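Local coordinates for protein histidine--tRNA ligase (Thermus thermophilus, PDB 1H4V) that catalyses the ATP-dependent attachment of L-histidine to tRNA(His), releasing AMP and diphosphate, and works as a homodimeric class II aminoacyl-tRNA synthetase, at residues Phe13-Ala25 and Val312-Glu326. Numbering follows the deposited sequence.
Sequences FGKELRMHQRIVA and VALALEAEGFGLPEE. With SO4 (sulfate ion), chain B.
V312 and A313 of helix 309-318 receive I23 from helix 14-33: its CD1 lies 3.9 Å from V312 CG1 and equally near A313 CB. The two helix segments meet steeply, at 107° with axes 10.5 Å apart, and the A313 methyl meets M19 CG as well as I23. One turn on, L316 offers CD1 to M19 SD. I23 and V312 also touch F307 on strand 302-308, placing this apolar end against the central sheet of the catalytic domain. A Schellman motif with positive phi at G320 ends the helix, and the chain doubles back along helix 14-33. L323 packs among M19, R18 and R22. Its CD1 sits 3.5 Å above the centre of the R22 guanidinium and 3.7 Å from M19 CE, while CD2 packs on R18 CB. M19 reaches both leucines because its chain bends at chi2 (52°) and chi3. P324 O is gripped end-on by R18, at 3.0 Å from NH2 and a less straight 3.3 Å from NH1. E325 OE2 forms a salt bridge with K15 NZ (2.8 Å), met from above the carboxylate plane. E326 OE1 lies over the R18 face opposite L323 CG, a long charge pairing to which no N-H points. At its edge R18 also meets a sulfate, NE donating to O4 over 2.6 Å at 165° and NH2 to O1; R22 NE binds O2. Replacing R18 with alanine is likely to cost P324 O the two N-H donors described here and the sulfate two bonds, though R22 would remain. The chemistry thus grades from apolar helix packing to a charged strip, consistent with holding the chain against helix 14-33 before it runs on to the anticodon-binding domain; the paired arginines form an anion site, occupied here by sulfate probably from the crystallisation liquor.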
loop_
_atom_site.group_PDB
_atom_site.type_symbol
_atom_site.label_atom_id
_atom_site.label_comp_id
_atom_site.label_asym_id
_atom_site.label_seq_id
_atom_site.Cartn_x
_atom_site.Cartn_y
_atom_site.Cartn_z
ATOM N N PHE A 13 11.266 -6.134 -1.438
ATOM C CA PHE A 13 10.935 -7.243 -2.316
ATOM C C PHE A 13 11.409 -8.518 -1.641
ATOM O O PHE A 13 12.053 -8.450 -0.608
ATOM C CB PHE A 13 11.567 -7.051 -3.706
ATOM C CG PHE A 13 13.069 -7.069 -3.718
ATOM C CD1 PHE A 13 13.763 -8.261 -3.912
ATOM C CD2 PHE A 13 13.792 -5.883 -3.594
ATOM C CE1 PHE A 13 15.158 -8.276 -3.989
ATOM C CE2 PHE A 13 15.188 -5.886 -3.669
ATOM C CZ PHE A 13 15.872 -7.090 -3.871
ATOM N N GLY A 14 11.075 -9.675 -2.199
ATOM C CA GLY A 14 11.484 -10.923 -1.571
ATOM C C GLY A 14 10.955 -11.088 -0.146
ATOM O O GLY A 14 9.837 -10.676 0.184
ATOM N N LYS A 15 11.765 -11.676 0.720
ATOM C CA LYS A 15 11.341 -11.900 2.097
ATOM C C LYS A 15 10.995 -10.666 2.925
ATOM O O LYS A 15 10.040 -10.682 3.698
ATOM C CB LYS A 15 12.384 -12.750 2.825
ATOM C CG LYS A 15 12.303 -14.202 2.378
ATOM C CD LYS A 15 13.308 -15.100 3.053
ATOM C CE LYS A 15 13.082 -16.537 2.604
ATOM N NZ LYS A 15 14.109 -17.455 3.145
ATOM N N GLU A 16 11.761 -9.600 2.773
ATOM C CA GLU A 16 11.496 -8.386 3.528
ATOM C C GLU A 16 10.079 -7.895 3.242
ATOM O O GLU A 16 9.335 -7.544 4.156
ATOM C CB GLU A 16 12.520 -7.315 3.155
ATOM C CG GLU A 16 12.182 -5.942 3.680
ATOM C CD GLU A 16 13.333 -5.285 4.407
ATOM O OE1 GLU A 16 14.385 -5.031 3.779
ATOM O OE2 GLU A 16 13.176 -5.022 5.616
ATOM N N LEU A 17 9.705 -7.873 1.969
ATOM C CA LEU A 17 8.371 -7.427 1.590
ATOM C C LEU A 17 7.322 -8.362 2.192
ATOM O O LEU A 17 6.308 -7.912 2.743
ATOM C CB LEU A 17 8.217 -7.439 0.069
ATOM C CG LEU A 17 7.260 -6.469 -0.632
ATOM C CD1 LEU A 17 6.700 -7.174 -1.869
ATOM C CD2 LEU A 17 6.135 -6.029 0.272
ATOM N N ARG A 18 7.570 -9.666 2.077
ATOM C CA ARG A 18 6.630 -10.651 2.581
ATOM C C ARG A 18 6.438 -10.513 4.089
ATOM O O ARG A 18 5.334 -10.696 4.597
ATOM C CB ARG A 18 7.076 -12.061 2.185
ATOM C CG ARG A 18 6.785 -12.392 0.712
ATOM C CD ARG A 18 7.451 -13.699 0.270
ATOM N NE ARG A 18 7.077 -14.815 1.137
ATOM C CZ ARG A 18 7.862 -15.857 1.390
ATOM N NH1 ARG A 18 9.069 -15.921 0.843
ATOM N NH2 ARG A 18 7.443 -16.833 2.183
ATOM N N MET A 19 7.507 -10.163 4.793
ATOM C CA MET A 19 7.414 -9.980 6.230
ATOM C C MET A 19 6.497 -8.783 6.528
ATOM O O MET A 19 5.638 -8.860 7.398
ATOM C CB MET A 19 8.800 -9.747 6.829
ATOM C CG MET A 19 8.815 -9.825 8.339
ATOM S SD MET A 19 8.040 -11.357 8.951
ATOM C CE MET A 19 9.377 -12.505 8.750
ATOM N N HIS A 20 6.679 -7.686 5.792
ATOM C CA HIS A 20 5.857 -6.492 5.969
ATOM C C HIS A 20 4.390 -6.795 5.681
ATOM O O HIS A 20 3.492 -6.316 6.387
ATOM C CB HIS A 20 6.306 -5.358 5.033
ATOM C CG HIS A 20 7.468 -4.568 5.547
ATOM N ND1 HIS A 20 7.594 -3.209 5.332
ATOM C CD2 HIS A 20 8.551 -4.937 6.274
ATOM C CE1 HIS A 20 8.701 -2.778 5.909
ATOM N NE2 HIS A 20 9.301 -3.805 6.486
ATOM N N GLN A 21 4.145 -7.576 4.634
ATOM C CA GLN A 21 2.778 -7.915 4.262
ATOM C C GLN A 21 2.113 -8.801 5.310
ATOM O O GLN A 21 0.908 -8.704 5.522
ATOM C CB GLN A 21 2.753 -8.593 2.888
ATOM C CG GLN A 21 3.356 -7.701 1.798
ATOM C CD GLN A 21 3.397 -8.348 0.437
ATOM O OE1 GLN A 21 3.802 -9.498 0.301
ATOM N NE2 GLN A 21 2.997 -7.600 -0.589
ATOM N N ARG A 22 2.894 -9.653 5.968
ATOM C CA ARG A 22 2.349 -10.525 6.993
ATOM C C ARG A 22 1.937 -9.682 8.187
ATOM O O ARG A 22 0.848 -9.844 8.745
ATOM C CB ARG A 22 3.386 -11.558 7.440
ATOM C CG ARG A 22 3.478 -12.774 6.554
ATOM C CD ARG A 22 3.863 -13.981 7.384
ATOM N NE ARG A 22 4.043 -15.183 6.579
ATOM C CZ ARG A 22 4.260 -16.389 7.095
ATOM N NH1 ARG A 22 4.317 -16.538 8.410
ATOM N NH2 ARG A 22 4.437 -17.436 6.296
ATOM N N ILE A 23 2.832 -8.781 8.570
ATOM C CA ILE A 23 2.596 -7.901 9.694
ATOM C C ILE A 23 1.324 -7.094 9.493
ATOM O O ILE A 23 0.474 -7.037 10.390
ATOM C CB ILE A 23 3.801 -6.968 9.901
ATOM C CG1 ILE A 23 5.032 -7.819 10.249
ATOM C CG2 ILE A 23 3.523 -5.981 11.017
ATOM C CD1 ILE A 23 6.321 -7.048 10.342
ATOM N N VAL A 24 1.183 -6.483 8.318
ATOM C CA VAL A 24 -0.006 -5.693 8.035
ATOM C C VAL A 24 -1.246 -6.584 7.946
ATOM O O VAL A 24 -2.306 -6.211 8.458
ATOM C CB VAL A 24 0.171 -4.851 6.725
ATOM C CG1 VAL A 24 -1.155 -4.278 6.279
ATOM C CG2 VAL A 24 1.149 -3.690 6.985
ATOM N N ALA A 25 -1.122 -7.759 7.323
ATOM C CA ALA A 25 -2.255 -8.683 7.203
ATOM C C ALA A 25 -2.737 -9.102 8.591
ATOM O O ALA A 25 -3.930 -9.284 8.814
ATOM C CB ALA A 25 -1.871 -9.927 6.389
ATOM N N VAL A 312 8.791 -3.901 14.234
ATOM C CA VAL A 312 8.237 -5.226 14.473
ATOM C C VAL A 312 8.985 -6.307 13.706
ATOM O O VAL A 312 9.288 -7.347 14.274
ATOM C CB VAL A 312 6.727 -5.269 14.126
ATOM C CG1 VAL A 312 6.207 -6.692 14.216
ATOM C CG2 VAL A 312 5.958 -4.373 15.104
ATOM N N ALA A 313 9.294 -6.063 12.431
ATOM C CA ALA A 313 10.034 -7.050 11.643
ATOM C C ALA A 313 11.390 -7.322 12.304
ATOM O O ALA A 313 11.885 -8.449 12.278
ATOM C CB ALA A 313 10.237 -6.555 10.216
ATOM N N LEU A 314 11.996 -6.292 12.891
ATOM C CA LEU A 314 13.278 -6.490 13.559
ATOM C C LEU A 314 13.074 -7.335 14.814
ATOM O O LEU A 314 13.861 -8.241 15.099
ATOM C CB LEU A 314 13.925 -5.151 13.936
ATOM C CG LEU A 314 14.735 -4.433 12.851
ATOM C CD1 LEU A 314 15.099 -3.037 13.334
ATOM C CD2 LEU A 314 15.991 -5.225 12.514
ATOM N N ALA A 315 12.017 -7.044 15.563
ATOM C CA ALA A 315 11.739 -7.811 16.769
ATOM C C ALA A 315 11.530 -9.280 16.416
ATOM O O ALA A 315 12.041 -10.164 17.101
ATOM C CB ALA A 315 10.521 -7.257 17.480
ATOM N N LEU A 316 10.789 -9.546 15.343
ATOM C CA LEU A 316 10.548 -10.927 14.917
ATOM C C LEU A 316 11.868 -11.588 14.547
ATOM O O LEU A 316 12.136 -12.722 14.941
ATOM C CB LEU A 316 9.598 -10.975 13.717
ATOM C CG LEU A 316 8.110 -10.795 14.032
ATOM C CD1 LEU A 316 7.309 -10.793 12.742
ATOM C CD2 LEU A 316 7.639 -11.919 14.947
ATOM N N GLU A 317 12.682 -10.866 13.786
ATOM C CA GLU A 317 13.990 -11.345 13.362
ATOM C C GLU A 317 14.839 -11.683 14.590
ATOM O O GLU A 317 15.497 -12.724 14.635
ATOM C CB GLU A 317 14.680 -10.260 12.540
ATOM C CG GLU A 317 16.044 -10.628 11.992
ATOM C CD GLU A 317 16.665 -9.477 11.217
ATOM O OE1 GLU A 317 17.215 -8.546 11.855
ATOM O OE2 GLU A 317 16.585 -9.493 9.967
ATOM N N ALA A 318 14.822 -10.793 15.580
ATOM C CA ALA A 318 15.577 -10.991 16.813
ATOM C C ALA A 318 15.147 -12.272 17.530
ATOM O O ALA A 318 15.970 -12.953 18.130
ATOM C CB ALA A 318 15.403 -9.785 17.735
ATOM N N GLU A 319 13.859 -12.598 17.466
ATOM C CA GLU A 319 13.344 -13.810 18.099
ATOM C C GLU A 319 13.605 -15.029 17.220
ATOM O O GLU A 319 13.205 -16.143 17.552
ATOM C CB GLU A 319 11.840 -13.697 18.348
ATOM C CG GLU A 319 11.441 -12.731 19.441
ATOM C CD GLU A 319 10.037 -13.010 19.945
ATOM O OE1 GLU A 319 9.516 -14.103 19.631
ATOM O OE2 GLU A 319 9.462 -12.155 20.654
ATOM N N GLY A 320 14.263 -14.809 16.088
ATOM C CA GLY A 320 14.568 -15.906 15.189
ATOM C C GLY A 320 13.522 -16.242 14.142
ATOM O O GLY A 320 13.746 -17.128 13.322
ATOM N N PHE A 321 12.384 -15.555 14.155
ATOM C CA PHE A 321 11.340 -15.827 13.171
ATOM C C PHE A 321 11.847 -15.751 11.731
ATOM O O PHE A 321 12.235 -14.688 11.244
ATOM C CB PHE A 321 10.165 -14.864 13.343
ATOM C CG PHE A 321 9.171 -15.297 14.382
ATOM C CD1 PHE A 321 9.532 -15.376 15.725
ATOM C CD2 PHE A 321 7.872 -15.639 14.017
ATOM C CE1 PHE A 321 8.613 -15.786 16.689
ATOM C CE2 PHE A 321 6.944 -16.050 14.973
ATOM C CZ PHE A 321 7.317 -16.125 16.312
ATOM N N GLY A 322 11.847 -16.897 11.061
ATOM C CA GLY A 322 12.280 -16.954 9.680
ATOM C C GLY A 322 11.044 -17.123 8.825
ATOM O O GLY A 322 9.975 -17.479 9.329
ATOM N N LEU A 323 11.173 -16.873 7.532
ATOM C CA LEU A 323 10.039 -16.993 6.628
ATOM C C LEU A 323 10.319 -18.135 5.658
ATOM O O LEU A 323 11.443 -18.286 5.182
ATOM C CB LEU A 323 9.868 -15.672 5.864
ATOM C CG LEU A 323 8.486 -15.117 5.507
ATOM C CD1 LEU A 323 7.588 -15.101 6.723
ATOM C CD2 LEU A 323 8.651 -13.704 4.961
ATOM N N PRO A 324 9.310 -18.966 5.363
ATOM C CA PRO A 324 9.541 -20.070 4.428
ATOM C C PRO A 324 9.991 -19.549 3.060
ATOM O O PRO A 324 10.005 -18.341 2.817
ATOM C CB PRO A 324 8.180 -20.762 4.367
ATOM C CG PRO A 324 7.222 -19.638 4.619
ATOM C CD PRO A 324 7.892 -18.892 5.748
ATOM N N GLU A 325 10.357 -20.457 2.166
ATOM C CA GLU A 325 10.805 -20.054 0.840
ATOM C C GLU A 325 9.630 -19.694 -0.061
ATOM O O GLU A 325 8.521 -20.205 0.107
ATOM C CB GLU A 325 11.627 -21.171 0.191
ATOM C CG GLU A 325 12.899 -21.539 0.946
ATOM C CD GLU A 325 13.775 -20.332 1.244
ATOM O OE1 GLU A 325 14.007 -19.523 0.320
ATOM O OE2 GLU A 325 14.238 -20.200 2.401
ATOM N N GLU A 326 9.889 -18.799 -1.009
ATOM C CA GLU A 326 8.882 -18.351 -1.968
ATOM C C GLU A 326 8.376 -19.582 -2.709
ATOM O O GLU A 326 9.170 -20.420 -3.139
ATOM C CB GLU A 326 9.519 -17.373 -2.963
ATOM C CG GLU A 326 8.560 -16.682 -3.923
ATOM C CD GLU A 326 7.790 -15.538 -3.278
ATOM O OE1 GLU A 326 6.873 -15.807 -2.467
ATOM O OE2 GLU A 326 8.110 -14.364 -3.580
HETATM S S SO4 B . 3.796 -15.583 2.615
HETATM O O1 SO4 B . 4.662 -16.696 3.050
HETATM O O2 SO4 B . 3.172 -14.954 3.792
HETATM O O3 SO4 B . 2.738 -16.076 1.718
HETATM O O4 SO4 B . 4.613 -14.590 1.891
#